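Exotoxin 5 (PDB 3R2I) is a superantigen-like exotoxin of Staphylococcus aureus whose exact function is not established but which probably acts outside the cell on components of the host immune system. Local coordinates at residues 77-82 with 88-93; 169-174 with 195-200. All blocks are in the same frame, centred on the assembly; numbering follows the deposited sequence.

Interaction 1. Residues 77-82 with 88-93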
loop_
_atom_site.group_PDB
_atom_site.type_symbol
_atom_site.label_atom_id
_atom_site.label_comp_id
_atom_site.label_asym_id
_atom_site.label_seq_id
_atom_site.Cartn_x
_atom_site.Cartn_y
_atom_site.Cartn_z
ATOM N N ILE A 77 -16.459 2.315 6.285
ATOM C CA ILE A 77 -16.514 1.633 7.551
ATOM C C ILE A 77 -16.688 2.595 8.699
ATOM O O ILE A 77 -16.124 3.696 8.692
ATOM C CB ILE A 77 -15.206 0.874 7.748
ATOM C CG1 ILE A 77 -15.009 -0.120 6.593
ATOM C CG2 ILE A 77 -15.222 0.119 9.052
ATOM C CD1 ILE A 77 -13.565 -0.433 6.313
ATOM N N SER A 78 -17.495 2.177 9.667
ATOM C CA SER A 78 -17.717 2.945 10.876
ATOM C C SER A 78 -17.094 2.110 11.974
ATOM O O SER A 78 -17.404 0.924 12.095
ATOM C CB SER A 78 -19.193 3.193 11.104
ATOM O OG SER A 78 -19.690 4.091 10.107
ATOM N N VAL A 79 -16.191 2.708 12.747
ATOM C CA VAL A 79 -15.495 1.960 13.782
ATOM C C VAL A 79 -14.839 2.875 14.813
ATOM O O VAL A 79 -14.676 4.078 14.586
ATOM C CB VAL A 79 -14.441 1.042 13.132
ATOM C CG1 VAL A 79 -13.372 1.856 12.464
ATOM C CG2 VAL A 79 -13.847 0.037 14.143
ATOM N N LYS A 80 -14.493 2.270 15.946
ATOM C CA LYS A 80 -13.886 2.919 17.088
ATOM C C LYS A 80 -12.707 2.030 17.518
ATOM O O LYS A 80 -12.806 0.783 17.441
ATOM C CB LYS A 80 -14.945 2.986 18.191
ATOM C CG LYS A 80 -14.504 3.608 19.486
ATOM C CD LYS A 80 -15.633 3.513 20.500
ATOM C CE LYS A 80 -15.131 3.683 21.913
ATOM N NZ LYS A 80 -16.207 3.434 22.930
ATOM N N SER A 81 -11.600 2.615 17.968
ATOM C CA SER A 81 -10.464 1.765 18.339
ATOM C C SER A 81 -10.656 1.119 19.687
ATOM O O SER A 81 -11.232 1.731 20.598
ATOM C CB SER A 81 -9.125 2.506 18.345
ATOM O OG SER A 81 -8.882 3.237 19.527
ATOM N N GLU A 82 -10.171 -0.122 19.780
ATOM C CA GLU A 82 -10.168 -0.943 20.980
ATOM C C GLU A 82 -8.730 -1.372 21.223
ATOM O O GLU A 82 -7.908 -1.441 20.291
ATOM C CB GLU A 82 -10.902 -2.261 20.763
ATOM C CG GLU A 82 -12.348 -2.210 20.289
ATOM C CD GLU A 82 -12.862 -3.601 19.876
ATOM O OE1 GLU A 82 -13.551 -3.692 18.830
ATOM O OE2 GLU A 82 -12.517 -4.607 20.568
ATOM N N ASN A 88 -3.513 -0.468 19.822
ATOM C CA ASN A 88 -4.852 -0.029 19.501
ATOM C C ASN A 88 -5.187 -0.551 18.101
ATOM O O ASN A 88 -4.363 -0.485 17.196
ATOM C CB ASN A 88 -4.969 1.490 19.616
ATOM C CG ASN A 88 -4.882 1.960 21.058
ATOM O OD1 ASN A 88 -5.401 1.312 21.974
ATOM N ND2 ASN A 88 -4.294 3.111 21.261
ATOM N N VAL A 89 -6.377 -1.122 17.959
ATOM C CA VAL A 89 -6.829 -1.688 16.705
ATOM C C VAL A 89 -8.268 -1.315 16.355
ATOM O O VAL A 89 -9.044 -0.891 17.209
ATOM C CB VAL A 89 -6.799 -3.227 16.753
ATOM C CG1 VAL A 89 -5.436 -3.691 17.117
ATOM C CG2 VAL A 89 -7.851 -3.796 17.741
ATOM N N LEU A 90 -8.585 -1.479 15.078
ATOM C CA LEU A 90 -9.921 -1.274 14.555
ATOM C C LEU A 90 -10.484 -2.639 14.174
ATOM O O LEU A 90 -9.975 -3.290 13.291
ATOM C CB LEU A 90 -9.897 -0.373 13.319
ATOM C CG LEU A 90 -9.384 1.062 13.485
ATOM C CD1 LEU A 90 -9.418 1.759 12.142
ATOM C CD2 LEU A 90 -10.179 1.894 14.545
ATOM N N ASN A 91 -11.480 -3.118 14.900
ATOM C CA ASN A 91 -12.090 -4.390 14.563
ATOM C C ASN A 91 -13.401 -4.176 13.825
ATOM O O ASN A 91 -14.276 -3.446 14.308
ATOM C CB ASN A 91 -12.407 -5.177 15.817
ATOM C CG ASN A 91 -11.192 -5.653 16.506
ATOM O OD1 ASN A 91 -10.329 -6.274 15.875
ATOM N ND2 ASN A 91 -11.136 -5.458 17.826
ATOM N N PHE A 92 -13.532 -4.819 12.676
ATOM C CA PHE A 92 -14.746 -4.739 11.892
ATOM C C PHE A 92 -14.781 -5.900 10.863
ATOM O O PHE A 92 -13.772 -6.598 10.662
ATOM C CB PHE A 92 -14.825 -3.388 11.184
ATOM C CG PHE A 92 -13.726 -3.161 10.178
ATOM C CD1 PHE A 92 -13.920 -3.499 8.834
ATOM C CD2 PHE A 92 -12.519 -2.575 10.563
ATOM C CE1 PHE A 92 -12.928 -3.298 7.888
ATOM C CE2 PHE A 92 -11.480 -2.380 9.622
ATOM C CZ PHE A 92 -11.673 -2.751 8.289
ATOM N N LYS A 93 -15.961 -6.073 10.262
ATOM C CA LYS A 93 -16.252 -7.069 9.245
ATOM C C LYS A 93 -16.927 -6.448 8.030
ATOM O O LYS A 93 -17.591 -5.440 8.134
ATOM C CB LYS A 93 -17.206 -8.127 9.783
ATOM C CG LYS A 93 -16.728 -8.775 11.038
ATOM C CD LYS A 93 -17.571 -9.989 11.439
ATOM C CE LYS A 93 -17.431 -11.170 10.460
ATOM N NZ LYS A 93 -18.098 -12.391 11.028
HETATM O O HOH W 1 -12.789 -1.859 17.084
HETATM O O HOH W 2 -8.574 1.816 21.972
#
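Glu82 and Val89 hold the two arms of this beta hairpin together as an antiparallel hydrogen-bonded pair: Glu82 N donates to Val89 O at 2.9 Å, and Val89 N returns a bond to Glu82 O at 2.8 Å, both nearly straight. Away from this pair the two chains diverge, the short strand 77-79 running at 129° to 88-93, and side chains and water take over from direct backbone pairing. Glu82 makes the side-chain polar link, its extended chain crossing Asn91 at about a right angle. Asn91 ND2 donates a nearly straight hydrogen bond to Glu82 OE1 (3.2 Å), with the acceptor in the plane of the amide but the donor well above the plane of the carboxylate. A water sits at this corner, donating to Glu82 OE1 and Lys80 O and accepting from Asn91 N, so it bridges the backbones where they have parted. A second water joins Ser81 OG to Asn88 OD1. Apolar side chains meet where the backbones have separated. Val79 CG1 lies 3.8 Å from Leu90 CD2, and Ile77 meets Phe92, its CG2 4.0 Å from the ring centroid in a CH-pi contact over one face while CD1 extends to CE1 of the ring. The Phe92 torsion (chi1 64°) sets CG between backbone N and carbonyl carbon, which turns the ring toward Ile77. Within the OB-fold domain, strand 87-94 continues the sheet through backbone bonds from Asn88 and Leu90 to strand 97-103, where Lys100 NZ is hydrogen-bonded to Asn91 OD1 and Phe99 meets the Phe92 ring. On the other arm, backbone hydrogen bonds join Ile77 to Leu118 and Val79 to Thr115, and Val120 of strand 118-120 touches both Ile77 and Phe92.

Interaction 2. Residues 169-174 with 195-200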
loop_
_atom_site.group_PDB
_atom_site.type_symbol
_atom_site.label_atom_id
_atom_site.label_comp_id
_atom_site.label_asym_id
_atom_site.label_seq_id
_atom_site.Cartn_x
_atom_site.Cartn_y
_atom_site.Cartn_z
ATOM N N ILE A 169 9.380 0.956 -19.876
ATOM C CA ILE A 169 8.056 0.437 -20.245
ATOM C C ILE A 169 6.923 1.084 -19.452
ATOM O O ILE A 169 6.978 1.151 -18.224
ATOM C CB ILE A 169 8.018 -1.079 -19.946
ATOM C CG1 ILE A 169 9.008 -1.835 -20.843
ATOM C CG2 ILE A 169 6.608 -1.703 -20.077
ATOM C CD1 ILE A 169 9.266 -3.235 -20.362
ATOM N N ASN A 170 5.900 1.563 -20.155
ATOM C CA ASN A 170 4.717 2.131 -19.518
ATOM C C ASN A 170 3.745 1.051 -19.126
ATOM O O ASN A 170 3.581 0.049 -19.838
ATOM C CB ASN A 170 4.027 3.127 -20.460
ATOM C CG ASN A 170 4.667 4.501 -20.395
ATOM O OD1 ASN A 170 4.511 5.192 -19.411
ATOM N ND2 ASN A 170 5.366 4.900 -21.438
ATOM N N GLU A 171 3.100 1.268 -17.992
ATOM C CA GLU A 171 2.099 0.369 -17.438
ATOM C C GLU A 171 0.862 1.218 -17.185
ATOM O O GLU A 171 0.971 2.410 -16.997
ATOM C CB GLU A 171 2.610 -0.191 -16.118
ATOM C CG GLU A 171 3.877 -1.015 -16.279
ATOM C CD GLU A 171 3.599 -2.390 -16.846
ATOM O OE1 GLU A 171 4.556 -3.043 -17.311
ATOM O OE2 GLU A 171 2.428 -2.834 -16.763
ATOM N N LEU A 172 -0.319 0.607 -17.185
ATOM C CA LEU A 172 -1.553 1.356 -17.010
ATOM C C LEU A 172 -2.039 1.170 -15.557
ATOM O O LEU A 172 -2.451 0.097 -15.138
ATOM C CB LEU A 172 -2.572 0.901 -18.029
ATOM C CG LEU A 172 -3.779 1.803 -18.272
ATOM C CD1 LEU A 172 -3.317 3.210 -18.800
ATOM C CD2 LEU A 172 -4.766 1.147 -19.243
ATOM N N PHE A 173 -2.050 2.271 -14.832
ATOM C CA PHE A 173 -2.389 2.287 -13.439
ATOM C C PHE A 173 -3.574 3.226 -13.119
ATOM O O PHE A 173 -3.478 4.420 -13.289
ATOM C CB PHE A 173 -1.101 2.759 -12.739
ATOM C CG PHE A 173 -1.100 2.571 -11.276
ATOM C CD1 PHE A 173 -0.803 1.344 -10.738
ATOM C CD2 PHE A 173 -1.350 3.628 -10.428
ATOM C CE1 PHE A 173 -0.788 1.166 -9.374
ATOM C CE2 PHE A 173 -1.335 3.453 -9.063
ATOM C CZ PHE A 173 -1.087 2.221 -8.540
ATOM N N PHE A 174 -4.690 2.682 -12.652
ATOM C CA PHE A 174 -5.849 3.490 -12.282
ATOM C C PHE A 174 -5.976 3.547 -10.761
ATOM O O PHE A 174 -5.731 2.561 -10.091
ATOM C CB PHE A 174 -7.131 2.885 -12.847
ATOM C CG PHE A 174 -7.237 2.950 -14.360
ATOM C CD1 PHE A 174 -7.546 4.145 -14.987
ATOM C CD2 PHE A 174 -7.076 1.812 -15.142
ATOM C CE1 PHE A 174 -7.657 4.226 -16.367
ATOM C CE2 PHE A 174 -7.214 1.878 -16.514
ATOM C CZ PHE A 174 -7.513 3.098 -17.130
ATOM N N GLU A 195 4.933 -9.946 -10.616
ATOM C CA GLU A 195 4.326 -10.773 -11.681
ATOM C C GLU A 195 4.914 -10.508 -13.067
ATOM O O GLU A 195 5.237 -11.457 -13.783
ATOM C CB GLU A 195 2.799 -10.572 -11.836
ATOM C CG GLU A 195 1.903 -10.399 -10.593
ATOM C CD GLU A 195 1.613 -11.639 -9.744
ATOM O OE1 GLU A 195 2.473 -12.597 -9.659
ATOM O OE2 GLU A 195 0.477 -11.611 -9.141
ATOM N N LYS A 196 5.094 -9.243 -13.429
ATOM C CA LYS A 196 5.567 -8.913 -14.791
ATOM C C LYS A 196 7.059 -8.880 -14.895
ATOM O O LYS A 196 7.597 -9.279 -15.912
ATOM C CB LYS A 196 5.103 -7.522 -15.210
ATOM C CG LYS A 196 3.688 -7.214 -14.826
ATOM C CD LYS A 196 2.621 -7.362 -15.881
ATOM C CE LYS A 196 2.556 -6.123 -16.772
ATOM N NZ LYS A 196 1.205 -6.026 -17.419
ATOM N N TYR A 197 7.743 -8.415 -13.849
ATOM C CA TYR A 197 9.196 -8.276 -13.918
ATOM C C TYR A 197 10.011 -9.251 -13.085
ATOM O O TYR A 197 11.234 -9.172 -13.072
ATOM C CB TYR A 197 9.572 -6.833 -13.579
ATOM C CG TYR A 197 8.919 -5.824 -14.531
ATOM C CD1 TYR A 197 7.602 -5.422 -14.344
ATOM C CD2 TYR A 197 9.613 -5.296 -15.616
ATOM C CE1 TYR A 197 6.986 -4.538 -15.210
ATOM C CE2 TYR A 197 9.005 -4.416 -16.498
ATOM C CZ TYR A 197 7.682 -4.039 -16.287
ATOM O OH TYR A 197 7.045 -3.163 -17.156
ATOM N N ARG A 198 9.331 -10.173 -12.413
ATOM C CA ARG A 198 9.963 -11.145 -11.552
ATOM C C ARG A 198 10.813 -10.564 -10.414
ATOM O O ARG A 198 11.842 -11.152 -10.051
ATOM C CB ARG A 198 10.753 -12.183 -12.348
ATOM C CG ARG A 198 9.884 -12.980 -13.289
ATOM C CD ARG A 198 10.652 -14.129 -14.000
ATOM N NE ARG A 198 11.090 -15.171 -13.069
ATOM C CZ ARG A 198 10.325 -16.185 -12.653
ATOM N NH1 ARG A 198 9.064 -16.300 -13.092
ATOM N NH2 ARG A 198 10.820 -17.096 -11.800
ATOM N N LEU A 199 10.384 -9.449 -9.860
ATOM C CA LEU A 199 10.975 -8.902 -8.668
ATOM C C LEU A 199 10.901 -9.910 -7.557
ATOM O O LEU A 199 9.902 -10.536 -7.378
ATOM C CB LEU A 199 10.302 -7.602 -8.263
ATOM C CG LEU A 199 10.821 -6.917 -7.006
ATOM C CD1 LEU A 199 12.246 -6.518 -7.169
ATOM C CD2 LEU A 199 9.987 -5.735 -6.638
ATOM N N TYR A 200 12.003 -10.061 -6.852
ATOM C CA TYR A 200 12.208 -11.062 -5.820
ATOM C C TYR A 200 12.180 -12.529 -6.282
ATOM O O TYR A 200 12.212 -13.412 -5.486
ATOM C CB TYR A 200 11.279 -10.856 -4.634
ATOM C CG TYR A 200 11.095 -9.449 -4.191
ATOM C CD1 TYR A 200 12.156 -8.607 -3.991
ATOM C CD2 TYR A 200 9.856 -8.966 -3.949
ATOM C CE1 TYR A 200 11.974 -7.354 -3.594
ATOM C CE2 TYR A 200 9.674 -7.723 -3.551
ATOM C CZ TYR A 200 10.742 -6.912 -3.350
ATOM O OH TYR A 200 10.531 -5.658 -2.975
#
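Tyr197 OH donates a very short hydrogen bond, 2.5 Å, to Glu171 OE1, joining the last turn of a helix to the edge strand of a sheet. The two side chains approach from opposite directions, and the carboxylate is turned 75° from the phenol ring, with OE1 at the ring edge and near its plane. Glu171 OE2 lies 3.5 Å from Lys196 NZ in a salt bridge and 3.3 Å from Lys196 CE, so the lysine, coming from the opposite direction, meets OE2 with its last methylene as well as its ammonium group. One carboxylate thus serves two consecutive residues, one oxygen each, and the lysine charge would tend to favour its ionised form. Ile169 makes an apolar contact at the edge of the phenol ring, its CD1 4.0 Å from Tyr197 CE2, and its CG2 lies beside the hydroxyl, 3.3 Å from Tyr197 OH. These contacts belong to the beta-grasp domain, in which helix 182-197 packs across a mixed sheet whose outermost strand on this side is 167-172. Ile169 and Glu171, two residues apart on that strand, both direct their side chains to the helix. A bend in the Glu171 chain (chi2 -77°) carries the carboxylate to its partners, while bends at chi2 and chi3 of Lys196 bring CE and NZ to Glu171 OE2. Behind the first shell, strand 155-160 secures the edge strand through backbone bonds of Ile169 with Val158 and Glu171 with Leu156. Val158 also touches Tyr197, and Leu192, further back on the helix, touches both Glu171 and Tyr197. The helix ends just beyond the tyrosine: Arg198 takes positive phi (58°), and Tyr197 O accepts a hydrogen bond from Thr203 OG1.

Interaction 1 and interaction 2 come in series along the chain and lie on opposite sides of its centre, their centres 33 Å apart and their nearest atoms about 18 Å apart. They share no strand or helix. The first joins neighbouring strands of the OB-fold domain in a local hairpin; the second ties the outer strand of the beta-grasp sheet to the end of helix 182-197, with 20 residues between its segments. Together they sample the two-domain architecture of staphylococcal superantigen-like proteins, one contact lying in each domain: a partly buried join between strands in one, and a surface contact between helix and sheet in the other.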